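Regulatory protein E2 (Bovine papillomavirus type 1, PDB 2JEX) probably helps initiate viral DNA replication by improving the DNA-binding specificity of E1 and regulates viral transcription, here as its N-terminal transactivation domain. Local coordinates at residues Leu157-Met162 against Gly166-Ser171. The protein carries 1 engineered substitution. Numbering follows the deposited sequence.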
loop_
_atom_site.group_PDB
_atom_site.type_symbol
_atom_site.label_atom_id
_atom_site.label_comp_id
_atom_site.label_asym_id
_atom_site.label_seq_id
_atom_site.Cartn_x
_atom_site.Cartn_y
_atom_site.Cartn_z
ATOM N N LEU A 157 13.862 -9.802 -1.849
ATOM C CA LEU A 157 12.430 -9.966 -1.709
ATOM C C LEU A 157 11.853 -10.076 -3.110
ATOM O O LEU A 157 12.306 -9.398 -4.032
ATOM C CB LEU A 157 11.846 -8.781 -0.952
ATOM C CG LEU A 157 12.574 -8.325 0.315
ATOM C CD1 LEU A 157 12.078 -6.933 0.740
ATOM C CD2 LEU A 157 12.354 -9.302 1.423
ATOM N N TYR A 158 10.869 -10.952 -3.263
ATOM C CA TYR A 158 10.401 -11.379 -4.578
ATOM C C TYR A 158 8.940 -11.781 -4.483
ATOM O O TYR A 158 8.437 -12.094 -3.398
ATOM C CB TYR A 158 11.214 -12.595 -5.061
ATOM C CG TYR A 158 10.949 -13.849 -4.245
ATOM C CD1 TYR A 158 9.835 -14.652 -4.506
ATOM C CD2 TYR A 158 11.796 -14.220 -3.200
ATOM C CE1 TYR A 158 9.569 -15.782 -3.752
ATOM C CE2 TYR A 158 11.546 -15.374 -2.440
ATOM C CZ TYR A 158 10.430 -16.143 -2.724
ATOM O OH TYR A 158 10.156 -17.273 -1.995
ATOM N N TYR A 159 8.274 -11.795 -5.632
ATOM C CA TYR A 159 6.943 -12.382 -5.748
ATOM C C TYR A 159 6.948 -13.338 -6.927
ATOM O O TYR A 159 7.736 -13.169 -7.859
ATOM C CB TYR A 159 5.864 -11.296 -5.917
ATOM C CG TYR A 159 5.983 -10.468 -7.185
ATOM C CD1 TYR A 159 6.686 -9.260 -7.187
ATOM C CD2 TYR A 159 5.383 -10.883 -8.374
ATOM C CE1 TYR A 159 6.803 -8.494 -8.337
ATOM C CE2 TYR A 159 5.495 -10.124 -9.535
ATOM C CZ TYR A 159 6.206 -8.925 -9.505
ATOM O OH TYR A 159 6.322 -8.163 -10.648
ATOM N N CYS A 160 6.078 -14.342 -6.884
ATOM C CA CYS A 160 5.936 -15.266 -8.011
ATOM C C CYS A 160 4.527 -15.304 -8.597
ATOM O O CYS A 160 3.533 -15.172 -7.875
ATOM C CB CYS A 160 6.440 -16.678 -7.672
ATOM S SG CYS A 160 6.469 -17.119 -5.921
ATOM N N THR A 161 4.472 -15.465 -9.919
ATOM C CA THR A 161 3.222 -15.535 -10.683
ATOM C C THR A 161 3.341 -16.658 -11.713
ATOM O O THR A 161 4.422 -17.231 -11.891
ATOM C CB THR A 161 2.917 -14.203 -11.421
ATOM O OG1 THR A 161 3.871 -14.003 -12.473
ATOM C CG2 THR A 161 2.953 -13.002 -10.463
ATOM N N MET A 162 2.245 -16.972 -12.396
ATOM C CA MET A 162 2.287 -18.014 -13.423
ATOM C C MET A 162 2.096 -17.466 -14.843
ATOM O O MET A 162 1.626 -18.174 -15.746
ATOM C CB MET A 162 1.318 -19.161 -13.095
ATOM C CG MET A 162 1.597 -19.839 -11.750
ATOM S SD MET A 162 3.314 -20.378 -11.558
ATOM C CE MET A 162 3.510 -20.310 -9.776
ATOM N N GLY A 166 8.562 -18.236 -12.094
ATOM C CA GLY A 166 9.823 -17.928 -11.430
ATOM C C GLY A 166 9.630 -16.812 -10.417
ATOM O O GLY A 166 8.598 -16.132 -10.417
ATOM N N ARG A 167 10.622 -16.633 -9.549
ATOM C CA ARG A 167 10.608 -15.561 -8.563
ATOM C C ARG A 167 10.982 -14.244 -9.227
ATOM O O ARG A 167 11.996 -14.162 -9.926
ATOM C CB ARG A 167 11.583 -15.871 -7.430
ATOM C CG ARG A 167 11.290 -17.168 -6.704
ATOM C CD ARG A 167 12.189 -17.333 -5.500
ATOM N NE ARG A 167 12.099 -18.673 -4.927
ATOM C CZ ARG A 167 12.624 -19.034 -3.759
ATOM N NH1 ARG A 167 13.272 -18.146 -3.013
ATOM N NH2 ARG A 167 12.501 -20.294 -3.335
ATOM N N ILE A 168 10.156 -13.220 -9.023
ATOM C CA ILE A 168 10.439 -11.892 -9.571
ATOM C C ILE A 168 10.797 -10.920 -8.447
ATOM O O ILE A 168 9.963 -10.573 -7.607
ATOM C CB ILE A 168 9.300 -11.379 -10.495
ATOM C CG1 ILE A 168 9.209 -12.275 -11.737
ATOM C CG2 ILE A 168 9.560 -9.935 -10.935
ATOM C CD1 ILE A 168 7.813 -12.473 -12.285
ATOM N N TYR A 169 12.059 -10.502 -8.442
ATOM C CA TYR A 169 12.620 -9.727 -7.345
ATOM C C TYR A 169 12.306 -8.250 -7.465
ATOM O O TYR A 169 12.524 -7.650 -8.519
ATOM C CB TYR A 169 14.134 -9.949 -7.253
ATOM C CG TYR A 169 14.503 -11.374 -6.893
ATOM C CD1 TYR A 169 14.670 -11.755 -5.560
ATOM C CD2 TYR A 169 14.668 -12.346 -7.885
ATOM C CE1 TYR A 169 14.991 -13.056 -5.225
ATOM C CE2 TYR A 169 14.994 -13.651 -7.559
ATOM C CZ TYR A 169 15.154 -14.000 -6.227
ATOM O OH TYR A 169 15.481 -15.291 -5.897
ATOM N N TYR A 170 11.776 -7.679 -6.383
ATOM C CA TYR A 170 11.524 -6.239 -6.303
ATOM C C TYR A 170 12.543 -5.551 -5.395
ATOM O O TYR A 170 12.680 -4.329 -5.410
ATOM C CB TYR A 170 10.078 -5.938 -5.882
ATOM C CG TYR A 170 9.651 -6.421 -4.506
ATOM C CD1 TYR A 170 9.829 -5.618 -3.375
ATOM C CD2 TYR A 170 9.021 -7.659 -4.341
ATOM C CE1 TYR A 170 9.419 -6.045 -2.115
ATOM C CE2 TYR A 170 8.610 -8.103 -3.082
ATOM C CZ TYR A 170 8.810 -7.287 -1.979
ATOM O OH TYR A 170 8.406 -7.705 -0.738
ATOM N N SER A 171 13.257 -6.355 -4.617
ATOM C CA SER A 171 14.329 -5.872 -3.767
ATOM C C SER A 171 15.518 -6.814 -3.908
ATOM O O SER A 171 15.349 -8.021 -4.135
ATOM C CB SER A 171 13.854 -5.820 -2.320
ATOM O OG SER A 171 14.600 -4.894 -1.553
#
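Arg167 lays its aliphatic chain across the ring of Tyr158, with CD 3.4 Å from the ring centroid and almost on the normal. The chain is extended from CG to NE, which brings the guanidinium over the phenol end, with Tyr158 OH beneath one of its faces and its plane 28° from that of the ring. Tyr169 also lies on this side of the hairpin: the edge of Tyr158 is directed toward its face in an offset edge-to-face pair, centroids 5.7 Å apart, while Tyr158 CB also rests over that face. On the reverse side Ile168 CB sits 4.2 Å from the Tyr159 ring centroid. This ring stands over its neighbour strand because chi1 of 63° places CG between the backbone N and the carbonyl carbon.

Two nearly straight backbone bonds between Tyr159 and Ile168 set this antiparallel register: Tyr159 N to Ile168 O, 2.9 Å, and Ile168 N to Tyr159 O, 2.7 Å. At the other end of the contact Leu157 O accepts from both Tyr170 N (3.0 Å) and Ser171 N (3.2 Å), which approach one face of its carbonyl plane, and Leu157 CB packs on the Tyr170 ring.

Farther out, the same Asp153 OD1 salt-bridges Arg167 NH1 and hydrogen-bonds Tyr169 OH, linking the two residues that pack against Tyr158. The hairpin forms one end of the large antiparallel sheet, with strand 166-169 at that edge within the chain; strand 157-161 pairs with strand 145-152, and Leu157, Tyr159 and Tyr170 reach strand 128-140.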